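Local coordinates for actin-related protein 8 (Homo sapiens, PDB 4FO0) that binds ATP with only low basal ATPase activity, does not polymerize, and serves as a proposed core subunit of the INO80 chromatin-remodelling complex, at residues Arg28-Pro37 / Arg551-Ala562; Gln13-Pro22 / Lys197-Ile205. All coordinates share one frame; numbering follows the deposited sequence.

Contact 1 (Arg28-Pro37 / Arg551-Ala562). With ATP (adenosine-5'-triphosphate), chain C.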
loop_
_atom_site.group_PDB
_atom_site.type_symbol
_atom_site.label_atom_id
_atom_site.label_comp_id
_atom_site.label_asym_id
_atom_site.label_seq_id
_atom_site.Cartn_x
_atom_site.Cartn_y
_atom_site.Cartn_z
ATOM N N ARG A 28 -7.195 -0.190 -7.453
ATOM C CA ARG A 28 -7.747 -1.487 -7.821
ATOM C C ARG A 28 -9.216 -1.294 -8.137
ATOM O O ARG A 28 -9.995 -0.806 -7.305
ATOM C CB ARG A 28 -7.472 -2.548 -6.741
ATOM C CG ARG A 28 -6.098 -3.174 -6.957
ATOM C CD ARG A 28 -5.522 -3.885 -5.759
ATOM N NE ARG A 28 -4.792 -2.979 -4.880
ATOM C CZ ARG A 28 -3.465 -2.929 -4.751
ATOM N NH1 ARG A 28 -2.672 -3.737 -5.446
ATOM N NH2 ARG A 28 -2.928 -2.061 -3.902
ATOM N N ILE A 29 -9.582 -1.615 -9.368
ATOM C CA ILE A 29 -10.920 -1.286 -9.841
ATOM C C ILE A 29 -11.467 -2.368 -10.777
ATOM O O ILE A 29 -10.716 -2.959 -11.554
ATOM C CB ILE A 29 -10.914 0.099 -10.524
ATOM C CG1 ILE A 29 -12.316 0.508 -10.944
ATOM C CG2 ILE A 29 -9.971 0.117 -11.733
ATOM C CD1 ILE A 29 -12.415 1.966 -11.330
ATOM N N GLY A 30 -12.766 -2.645 -10.685
ATOM C CA GLY A 30 -13.380 -3.663 -11.526
ATOM C C GLY A 30 -14.858 -3.848 -11.260
ATOM O O GLY A 30 -15.396 -3.261 -10.321
ATOM N N ARG A 31 -15.523 -4.648 -12.090
ATOM C CA ARG A 31 -16.909 -5.045 -11.825
ATOM C C ARG A 31 -16.932 -6.031 -10.668
ATOM O O ARG A 31 -16.006 -6.841 -10.501
ATOM C CB ARG A 31 -17.528 -5.733 -13.037
ATOM C CG ARG A 31 -17.594 -4.909 -14.287
ATOM C CD ARG A 31 -17.956 -5.785 -15.460
ATOM N NE ARG A 31 -17.688 -5.118 -16.733
ATOM C CZ ARG A 31 -18.599 -4.459 -17.444
ATOM N NH1 ARG A 31 -19.856 -4.363 -17.010
ATOM N NH2 ARG A 31 -18.256 -3.888 -18.592
ATOM N N ALA A 32 -17.995 -5.987 -9.878
ATOM C CA ALA A 32 -18.143 -6.935 -8.774
ATOM C C ALA A 32 -18.116 -8.399 -9.251
ATOM O O ALA A 32 -17.925 -9.313 -8.461
ATOM C CB ALA A 32 -19.415 -6.638 -7.996
ATOM N N THR A 33 -18.295 -8.615 -10.548
ATOM C CA THR A 33 -18.236 -9.959 -11.115
ATOM C C THR A 33 -16.836 -10.372 -11.557
ATOM O O THR A 33 -16.554 -11.563 -11.695
ATOM C CB THR A 33 -19.211 -10.128 -12.303
ATOM O OG1 THR A 33 -19.036 -9.053 -13.240
ATOM C CG2 THR A 33 -20.627 -10.120 -11.800
ATOM N N ASP A 34 -15.960 -9.401 -11.797
ATOM C CA ASP A 34 -14.591 -9.730 -12.190
ATOM C C ASP A 34 -13.932 -10.554 -11.076
ATOM O O ASP A 34 -14.200 -10.362 -9.885
ATOM C CB ASP A 34 -13.792 -8.472 -12.547
ATOM C CG ASP A 34 -14.368 -7.725 -13.765
ATOM O OD1 ASP A 34 -15.010 -8.379 -14.615
ATOM O OD2 ASP A 34 -14.174 -6.489 -13.883
ATOM N N THR A 35 -13.108 -11.514 -11.464
ATOM C CA THR A 35 -12.440 -12.342 -10.477
ATOM C C THR A 35 -11.228 -11.589 -9.947
ATOM O O THR A 35 -11.004 -11.499 -8.734
ATOM C CB THR A 35 -12.014 -13.674 -11.081
ATOM O OG1 THR A 35 -12.987 -14.079 -12.056
ATOM C CG2 THR A 35 -11.905 -14.727 -9.984
ATOM N N LEU A 36 -10.454 -11.045 -10.879
ATOM C CA LEU A 36 -9.414 -10.080 -10.563
ATOM C C LEU A 36 -9.822 -8.686 -11.023
ATOM O O LEU A 36 -10.343 -8.514 -12.126
ATOM C CB LEU A 36 -8.115 -10.458 -11.258
ATOM C CG LEU A 36 -7.580 -11.825 -10.875
ATOM C CD1 LEU A 36 -6.295 -12.065 -11.625
ATOM C CD2 LEU A 36 -7.386 -11.925 -9.362
ATOM N N PRO A 37 -9.573 -7.681 -10.177
ATOM C CA PRO A 37 -9.752 -6.287 -10.583
ATOM C C PRO A 37 -8.573 -5.856 -11.437
ATOM O O PRO A 37 -7.508 -6.462 -11.351
ATOM C CB PRO A 37 -9.684 -5.542 -9.252
ATOM C CG PRO A 37 -8.728 -6.365 -8.438
ATOM C CD PRO A 37 -9.057 -7.794 -8.799
ATOM N N ARG A 551 -2.974 -8.315 -1.634
ATOM C CA ARG A 551 -3.312 -7.028 -2.215
ATOM C C ARG A 551 -4.763 -6.916 -2.625
ATOM O O ARG A 551 -5.287 -5.811 -2.710
ATOM C CB ARG A 551 -2.404 -6.733 -3.396
ATOM C CG ARG A 551 -1.011 -6.374 -2.943
ATOM C CD ARG A 551 -0.046 -6.477 -4.060
ATOM N NE ARG A 551 -0.049 -7.822 -4.602
ATOM C CZ ARG A 551 0.764 -8.225 -5.561
ATOM N NH1 ARG A 551 1.644 -7.375 -6.079
ATOM N NH2 ARG A 551 0.693 -9.468 -6.000
ATOM N N LEU A 552 -5.415 -8.051 -2.871
ATOM C CA LEU A 552 -6.775 -8.044 -3.422
ATOM C C LEU A 552 -7.897 -8.400 -2.445
ATOM O O LEU A 552 -9.071 -8.306 -2.804
ATOM C CB LEU A 552 -6.856 -8.968 -4.625
ATOM C CG LEU A 552 -5.780 -8.734 -5.682
ATOM C CD1 LEU A 552 -5.852 -9.823 -6.738
ATOM C CD2 LEU A 552 -5.935 -7.360 -6.309
ATOM N N ILE A 553 -7.542 -8.804 -1.226
ATOM C CA ILE A 553 -8.530 -9.229 -0.247
ATOM C C ILE A 553 -9.627 -8.180 -0.020
ATOM O O ILE A 553 -10.822 -8.504 -0.012
ATOM C CB ILE A 553 -7.883 -9.586 1.111
ATOM C CG1 ILE A 553 -6.696 -10.525 0.911
ATOM C CG2 ILE A 553 -8.906 -10.222 2.036
ATOM C CD1 ILE A 553 -7.006 -11.679 0.007
ATOM N N ALA A 554 -9.228 -6.927 0.173
ATOM C CA ALA A 554 -10.200 -5.895 0.483
ATOM C C ALA A 554 -11.083 -5.615 -0.731
ATOM O O ALA A 554 -12.319 -5.533 -0.629
ATOM C CB ALA A 554 -9.514 -4.647 0.946
ATOM N N TRP A 555 -10.454 -5.474 -1.889
ATOM C CA TRP A 555 -11.233 -5.272 -3.089
ATOM C C TRP A 555 -12.234 -6.430 -3.248
ATOM O O TRP A 555 -13.414 -6.210 -3.494
ATOM C CB TRP A 555 -10.345 -5.117 -4.335
ATOM C CG TRP A 555 -11.181 -4.867 -5.540
ATOM C CD1 TRP A 555 -11.568 -3.648 -6.040
ATOM C CD2 TRP A 555 -11.810 -5.856 -6.359
ATOM N NE1 TRP A 555 -12.381 -3.825 -7.132
ATOM C CE2 TRP A 555 -12.548 -5.172 -7.346
ATOM C CE3 TRP A 555 -11.817 -7.255 -6.358
ATOM C CZ2 TRP A 555 -13.275 -5.843 -8.328
ATOM C CZ3 TRP A 555 -12.544 -7.917 -7.325
ATOM C CH2 TRP A 555 -13.261 -7.215 -8.299
ATOM N N LYS A 556 -11.776 -7.667 -3.086
ATOM C CA LYS A 556 -12.683 -8.803 -3.217
ATOM C C LYS A 556 -13.826 -8.714 -2.215
ATOM O O LYS A 556 -14.980 -8.994 -2.547
ATOM C CB LYS A 556 -11.928 -10.123 -3.110
ATOM C CG LYS A 556 -11.282 -10.487 -4.430
ATOM C CD LYS A 556 -10.430 -11.762 -4.405
ATOM C CE LYS A 556 -10.073 -12.147 -5.854
ATOM N NZ LYS A 556 -9.266 -13.384 -6.008
ATOM N N GLY A 557 -13.506 -8.300 -0.997
ATOM C CA GLY A 557 -14.526 -8.048 -0.005
ATOM C C GLY A 557 -15.555 -7.021 -0.444
ATOM O O GLY A 557 -16.723 -7.106 -0.082
ATOM N N GLY A 558 -15.117 -6.031 -1.211
ATOM C CA GLY A 558 -16.019 -5.009 -1.712
ATOM C C GLY A 558 -17.050 -5.607 -2.651
ATOM O O GLY A 558 -18.246 -5.321 -2.553
ATOM N N ALA A 559 -16.582 -6.445 -3.568
ATOM C CA ALA A 559 -17.473 -7.159 -4.473
ATOM C C ALA A 559 -18.461 -8.012 -3.674
ATOM O O ALA A 559 -19.671 -7.966 -3.894
ATOM C CB ALA A 559 -16.670 -8.020 -5.419
ATOM N N VAL A 560 -17.926 -8.778 -2.734
ATOM C CA VAL A 560 -18.740 -9.577 -1.841
ATOM C C VAL A 560 -19.793 -8.747 -1.141
ATOM O O VAL A 560 -20.893 -9.217 -0.895
ATOM C CB VAL A 560 -17.887 -10.244 -0.764
ATOM C CG1 VAL A 560 -18.762 -10.656 0.397
ATOM C CG2 VAL A 560 -17.175 -11.438 -1.347
ATOM N N LEU A 561 -19.442 -7.514 -0.807
ATOM C CA LEU A 561 -20.354 -6.615 -0.112
ATOM C C LEU A 561 -21.575 -6.278 -0.975
ATOM O O LEU A 561 -22.656 -5.978 -0.464
ATOM C CB LEU A 561 -19.609 -5.333 0.287
ATOM C CG LEU A 561 -20.472 -4.147 0.712
ATOM C CD1 LEU A 561 -21.287 -4.542 1.907
ATOM C CD2 LEU A 561 -19.618 -2.923 1.018
ATOM N N ALA A 562 -21.395 -6.331 -2.287
ATOM C CA ALA A 562 -22.464 -5.983 -3.221
ATOM C C ALA A 562 -23.575 -7.035 -3.234
ATOM O O ALA A 562 -24.737 -6.718 -3.471
ATOM C CB ALA A 562 -21.893 -5.776 -4.626
HETATM P PG ATP C . -1.404 2.364 0.647
HETATM O O1G ATP C . -2.270 1.239 1.145
HETATM O O2G ATP C . -2.148 3.584 0.163
HETATM O O3G ATP C . -0.213 2.703 1.519
HETATM P PB ATP C . -1.347 0.745 -1.765
HETATM O O1B ATP C . -0.930 1.316 -3.094
HETATM O O2B ATP C . -2.769 0.297 -1.460
HETATM O O3B ATP C . -0.743 1.770 -0.684
HETATM P PA ATP C . -0.485 -1.972 -1.894
HETATM O O1A ATP C . -0.608 -1.972 -3.396
HETATM O O2A ATP C . -1.450 -2.729 -1.017
HETATM O O3A ATP C . -0.338 -0.454 -1.418
HETATM O "O5'" ATP C . 0.986 -2.488 -1.551
HETATM C "C5'" ATP C . 2.065 -1.890 -2.251
HETATM C "C4'" ATP C . 3.352 -2.315 -1.588
HETATM O "O4'" ATP C . 3.405 -3.734 -1.628
HETATM C "C3'" ATP C . 4.587 -1.811 -2.314
HETATM O "O3'" ATP C . 5.486 -1.213 -1.375
HETATM C "C2'" ATP C . 5.201 -3.057 -2.905
HETATM O "O2'" ATP C . 6.617 -2.997 -2.981
HETATM C "C1'" ATP C . 4.755 -4.089 -1.900
HETATM N N9 ATP C . 4.914 -5.448 -2.438
HETATM C C8 ATP C . 4.253 -5.972 -3.479
HETATM N N7 ATP C . 4.656 -7.244 -3.709
HETATM C C5 ATP C . 5.590 -7.541 -2.797
HETATM C C6 ATP C . 6.428 -8.710 -2.490
HETATM N N6 ATP C . 6.312 -9.838 -3.236
HETATM N N1 ATP C . 7.294 -8.605 -1.447
HETATM C C2 ATP C . 7.406 -7.483 -0.709
HETATM N N3 ATP C . 6.674 -6.374 -0.947
HETATM C C4 ATP C . 5.766 -6.348 -1.957
#

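Contact 2 (Gln13-Pro22 / Lys197-Ile205)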
loop_
_atom_site.group_PDB
_atom_site.type_symbol
_atom_site.label_atom_id
_atom_site.label_comp_id
_atom_site.label_asym_id
_atom_site.label_seq_id
_atom_site.Cartn_x
_atom_site.Cartn_y
_atom_site.Cartn_z
ATOM N N GLN A 13 -26.894 -8.699 -11.646
ATOM C CA GLN A 13 -26.746 -7.433 -10.931
ATOM C C GLN A 13 -25.304 -6.984 -10.709
ATOM O O GLN A 13 -24.963 -5.822 -10.932
ATOM C CB GLN A 13 -27.398 -7.530 -9.564
ATOM C CG GLN A 13 -28.876 -7.324 -9.549
ATOM C CD GLN A 13 -29.399 -7.257 -8.133
ATOM O OE1 GLN A 13 -28.987 -6.394 -7.342
ATOM N NE2 GLN A 13 -30.294 -8.183 -7.791
ATOM N N SER A 14 -24.463 -7.896 -10.237
ATOM C CA SER A 14 -23.101 -7.531 -9.882
ATOM C C SER A 14 -22.242 -7.172 -11.097
ATOM O O SER A 14 -21.074 -6.816 -10.953
ATOM C CB SER A 14 -22.442 -8.635 -9.054
ATOM O OG SER A 14 -22.390 -9.856 -9.768
ATOM N N ASN A 15 -22.813 -7.281 -12.292
ATOM C CA ASN A 15 -22.097 -6.895 -13.494
ATOM C C ASN A 15 -22.203 -5.394 -13.676
ATOM O O ASN A 15 -21.456 -4.800 -14.450
ATOM C CB ASN A 15 -22.634 -7.614 -14.733
ATOM C CG ASN A 15 -21.765 -7.371 -15.984
ATOM O OD1 ASN A 15 -20.594 -7.762 -16.024
ATOM N ND2 ASN A 15 -22.345 -6.742 -17.011
ATOM N N PHE A 16 -23.127 -4.789 -12.937
ATOM C CA PHE A 16 -23.386 -3.362 -13.042
ATOM C C PHE A 16 -22.979 -2.601 -11.796
ATOM O O PHE A 16 -23.367 -1.452 -11.590
ATOM C CB PHE A 16 -24.844 -3.129 -13.401
ATOM C CG PHE A 16 -25.164 -3.595 -14.767
ATOM C CD1 PHE A 16 -24.918 -2.776 -15.856
ATOM C CD2 PHE A 16 -25.625 -4.885 -14.981
ATOM C CE1 PHE A 16 -25.171 -3.222 -17.133
ATOM C CE2 PHE A 16 -25.879 -5.337 -16.253
ATOM C CZ PHE A 16 -25.650 -4.505 -17.335
ATOM N N ILE A 17 -22.171 -3.250 -10.976
ATOM C CA ILE A 17 -21.622 -2.601 -9.813
ATOM C C ILE A 17 -20.107 -2.511 -9.931
ATOM O O ILE A 17 -19.422 -3.535 -10.009
ATOM C CB ILE A 17 -22.036 -3.351 -8.568
ATOM C CG1 ILE A 17 -23.555 -3.212 -8.400
ATOM C CG2 ILE A 17 -21.263 -2.831 -7.365
ATOM C CD1 ILE A 17 -24.131 -4.078 -7.321
ATOM N N ILE A 18 -19.587 -1.285 -9.989
ATOM C CA ILE A 18 -18.135 -1.077 -10.029
ATOM C C ILE A 18 -17.552 -0.962 -8.622
ATOM O O ILE A 18 -18.014 -0.150 -7.813
ATOM C CB ILE A 18 -17.742 0.188 -10.784
ATOM C CG1 ILE A 18 -18.214 0.132 -12.235
ATOM C CG2 ILE A 18 -16.238 0.347 -10.753
ATOM C CD1 ILE A 18 -17.607 -0.986 -13.001
ATOM N N VAL A 19 -16.554 -1.790 -8.324
ATOM C CA VAL A 19 -15.904 -1.742 -7.017
ATOM C C VAL A 19 -14.566 -1.015 -7.107
ATOM O O VAL A 19 -13.699 -1.374 -7.913
ATOM C CB VAL A 19 -15.735 -3.144 -6.415
ATOM C CG1 VAL A 19 -14.961 -3.084 -5.106
ATOM C CG2 VAL A 19 -17.103 -3.773 -6.196
ATOM N N ILE A 20 -14.415 0.023 -6.289
ATOM C CA ILE A 20 -13.246 0.895 -6.377
ATOM C C ILE A 20 -12.425 0.957 -5.094
ATOM O O ILE A 20 -12.900 1.411 -4.044
ATOM C CB ILE A 20 -13.643 2.309 -6.774
ATOM C CG1 ILE A 20 -14.537 2.259 -8.012
ATOM C CG2 ILE A 20 -12.393 3.168 -7.013
ATOM C CD1 ILE A 20 -15.103 3.607 -8.412
ATOM N N HIS A 21 -11.186 0.491 -5.188
ATOM C CA HIS A 21 -10.285 0.524 -4.049
ATOM C C HIS A 21 -9.042 1.323 -4.387
ATOM O O HIS A 21 -8.089 0.800 -4.969
ATOM C CB HIS A 21 -9.870 -0.880 -3.652
ATOM C CG HIS A 21 -9.137 -0.933 -2.355
ATOM N ND1 HIS A 21 -8.461 -2.058 -1.925
ATOM C CD2 HIS A 21 -8.970 0.001 -1.388
ATOM C CE1 HIS A 21 -7.918 -1.814 -0.747
ATOM N NE2 HIS A 21 -8.206 -0.571 -0.399
ATOM N N PRO A 22 -9.048 2.600 -4.018
ATOM C CA PRO A 22 -7.919 3.510 -4.246
ATOM C C PRO A 22 -6.759 3.172 -3.310
ATOM O O PRO A 22 -6.976 2.621 -2.238
ATOM C CB PRO A 22 -8.492 4.879 -3.871
ATOM C CG PRO A 22 -9.978 4.659 -3.630
ATOM C CD PRO A 22 -10.130 3.234 -3.253
ATOM N N LYS A 197 -24.605 5.781 -15.928
ATOM C CA LYS A 197 -25.955 5.913 -15.380
ATOM C C LYS A 197 -26.620 4.566 -15.085
ATOM O O LYS A 197 -27.527 4.491 -14.252
ATOM C CB LYS A 197 -26.838 6.731 -16.320
ATOM C CG LYS A 197 -26.976 6.156 -17.714
ATOM C CD LYS A 197 -27.670 7.166 -18.621
ATOM C CE LYS A 197 -27.717 6.709 -20.072
ATOM N NZ LYS A 197 -27.944 7.858 -21.000
ATOM N N TYR A 198 -26.171 3.510 -15.760
ATOM C CA TYR A 198 -26.697 2.169 -15.516
ATOM C C TYR A 198 -25.886 1.433 -14.463
ATOM O O TYR A 198 -26.185 0.285 -14.139
ATOM C CB TYR A 198 -26.701 1.334 -16.796
ATOM C CG TYR A 198 -27.303 2.027 -17.996
ATOM C CD1 TYR A 198 -28.520 2.693 -17.905
ATOM C CD2 TYR A 198 -26.647 2.025 -19.223
ATOM C CE1 TYR A 198 -29.075 3.333 -19.013
ATOM C CE2 TYR A 198 -27.192 2.660 -20.334
ATOM C CZ TYR A 198 -28.405 3.311 -20.224
ATOM O OH TYR A 198 -28.943 3.948 -21.324
ATOM N N TYR A 199 -24.854 2.082 -13.931
ATOM C CA TYR A 199 -24.003 1.442 -12.933
ATOM C C TYR A 199 -24.126 2.044 -11.547
ATOM O O TYR A 199 -24.507 3.201 -11.375
ATOM C CB TYR A 199 -22.540 1.487 -13.355
ATOM C CG TYR A 199 -22.225 0.574 -14.497
ATOM C CD1 TYR A 199 -21.637 -0.666 -14.278
ATOM C CD2 TYR A 199 -22.525 0.941 -15.798
ATOM C CE1 TYR A 199 -21.340 -1.512 -15.337
ATOM C CE2 TYR A 199 -22.242 0.106 -16.854
ATOM C CZ TYR A 199 -21.652 -1.121 -16.633
ATOM O OH TYR A 199 -21.372 -1.952 -17.714
ATOM N N ARG A 200 -23.788 1.224 -10.564
ATOM C CA ARG A 200 -23.616 1.663 -9.201
ATOM C C ARG A 200 -22.179 1.398 -8.787
ATOM O O ARG A 200 -21.454 0.635 -9.437
ATOM C CB ARG A 200 -24.568 0.926 -8.269
ATOM C CG ARG A 200 -25.956 1.512 -8.275
ATOM C CD ARG A 200 -26.893 0.654 -7.458
ATOM N NE ARG A 200 -26.908 -0.711 -7.967
ATOM C CZ ARG A 200 -27.586 -1.704 -7.409
ATOM N NH1 ARG A 200 -28.310 -1.474 -6.323
ATOM N NH2 ARG A 200 -27.537 -2.919 -7.936
ATOM N N CYS A 201 -21.786 2.016 -7.684
ATOM C CA CYS A 201 -20.406 1.992 -7.241
ATOM C C CYS A 201 -20.229 1.598 -5.774
ATOM O O CYS A 201 -20.919 2.094 -4.886
ATOM C CB CYS A 201 -19.796 3.373 -7.461
ATOM S SG CYS A 201 -18.149 3.536 -6.778
ATOM N N ILE A 202 -19.286 0.708 -5.520
ATOM C CA ILE A 202 -18.838 0.491 -4.160
ATOM C C ILE A 202 -17.467 1.129 -3.978
ATOM O O ILE A 202 -16.491 0.716 -4.610
ATOM C CB ILE A 202 -18.728 -0.985 -3.857
ATOM C CG1 ILE A 202 -20.079 -1.674 -4.133
ATOM C CG2 ILE A 202 -18.207 -1.168 -2.437
ATOM C CD1 ILE A 202 -20.729 -2.294 -2.918
ATOM N N LEU A 203 -17.408 2.143 -3.122
ATOM C CA LEU A 203 -16.169 2.843 -2.825
ATOM C C LEU A 203 -15.571 2.433 -1.478
ATOM O O LEU A 203 -16.170 2.655 -0.421
ATOM C CB LEU A 203 -16.394 4.356 -2.831
ATOM C CG LEU A 203 -15.169 5.230 -2.491
ATOM C CD1 LEU A 203 -14.014 4.978 -3.457
ATOM C CD2 LEU A 203 -15.514 6.706 -2.493
ATOM N N LEU A 204 -14.381 1.848 -1.515
ATOM C CA LEU A 204 -13.674 1.520 -0.285
ATOM C C LEU A 204 -12.909 2.735 0.200
ATOM O O LEU A 204 -12.264 3.428 -0.589
ATOM C CB LEU A 204 -12.684 0.403 -0.529
ATOM C CG LEU A 204 -13.171 -1.018 -0.338
ATOM C CD1 LEU A 204 -14.366 -1.303 -1.231
ATOM C CD2 LEU A 204 -12.006 -1.946 -0.635
ATOM N N ILE A 205 -12.969 2.987 1.500
ATOM C CA ILE A 205 -12.277 4.123 2.074
ATOM C C ILE A 205 -11.427 3.679 3.254
ATOM O O ILE A 205 -11.649 2.612 3.822
ATOM C CB ILE A 205 -13.256 5.210 2.534
ATOM C CG1 ILE A 205 -14.076 4.730 3.733
ATOM C CG2 ILE A 205 -14.168 5.596 1.417
ATOM C CD1 ILE A 205 -14.936 5.805 4.315
HETATM O O HOH W 1 -26.126 -1.314 -10.589
#

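Contact 1 (Arg28-Pro37 / Arg551-Ala562)
Pro37 sets its CB over one face of the Trp555 indole, 3.6 Å from the centroid of the six-membered ring and 17° off the normal, a CH-pi contact. The indole swings out from helix 553-562 with CG anti to the backbone N (chi1 -178°), which carries it under the chain that folds back after strand 28-31. The carbonyl oxygens of Arg31 and Asp34 come to its rim, Arg31 O 3.5 Å from Trp555 CH2, and its NE1 donates to the Val19 carbonyl. Cutting the indole back to an alanine is likely to take away the surface Pro37 rests on and leave the Val19 oxygen without this donor.

Other apolar contacts extend the patch both ways. Leu552 CD2 meets Pro37 CG at 3.7 Å, and its CD1 meets Leu36 CD2; farther along, Ala32 CB lies 4.0 Å from Ala559 CB.

Among the polar groups, Arg28 NH2 donates to ATP O1A, though the modelled separation is doubtfully short, while the Arg551 carbonyl oxygen covers one face of that guanidinium. Asp549 pairs with Arg551 in a salt bridge.

Helix 553-562 and strand 28-31 run 29° apart in direction; beyond the strand Ile29 packs on Ile18 and Ile20 of strand 17-21 and on Ile40.

Contact 2 (Gln13-Pro22 / Lys197-Ile205)
Ile18 and Ile202 exchange backbone bonds with the opposite strand in the alternating pattern of a parallel pair. Ile18 N donates to Arg200 O at 2.7 Å, its own carbonyl takes Ile202 N, and Ile202 O in turn receives Ile20 N at 170°. Leu204 N to Ile20 O continues the ladder at one end, and Arg200 N to Phe16 O begins it at the other.

Side chains close the pair on both surfaces. Ile17 CG2 touches Ile202 CG1 at 3.6 Å, with Val19 alongside Ile202 and pointing the same way; on the other surface Ile20 CD1 reaches Cys201 SG at 3.5 Å. At the far end of the strands, Leu204 lays its CD2 over the His21 ring, 3.6 Å from the centroid. The ring's NE2 is hydrogen-bonded to Glu235.

These are two neighbouring strands of the mixed sheet of an actin-type nucleotide-binding fold, in which strand 17-21 is flanked by 200-205 and, antiparallel, by 26-31. Helix 553-563 packs on the surface carrying Ile17 and Ile202, while Trp181 of helix 170-187 meets Ile20 and Leu203 on the reverse.

Where the strands begin, Phe16 CD1 sits over one face of the Tyr199 ring, toward its rim, 3.7 Å from CZ; the two ring planes are 45° apart. Tyr199 OH is bonded to Arg31 NH1, which also donates to the Asn15 carbonyl and so ties down both sides of this end. A water bridges Arg200 NE, 2.8 Å away, to Phe16 O. The Arg200 chain bends at chi3 (-57°), bringing NH2 against Ile17 CD1, and its guanidinium makes a cation-pi contact with Trp571.

Overall arrangement
Contacts 1 and 2 share one sheet, with centres about 9 Å apart: strands 17-21 and 26-31 are successive and antiparallel, joined by Arg28 O to His21 N at 2.8 Å and Gly30 O to Val19 N at 2.7 Å. Contact 1 sets helix 553-563 against that sheet, and Ala562 of the helix also packs on Ile17 and Ile202 of contact 2. Both contacts point one end at the nucleotide. From contact 1 come Arg28 and Arg551 of the ATP pocket; from contact 2 the His21 side chain comes to about 4 Å from the magnesium ion and about 5 Å from the side chain of Asp252, an ATP-binding residue.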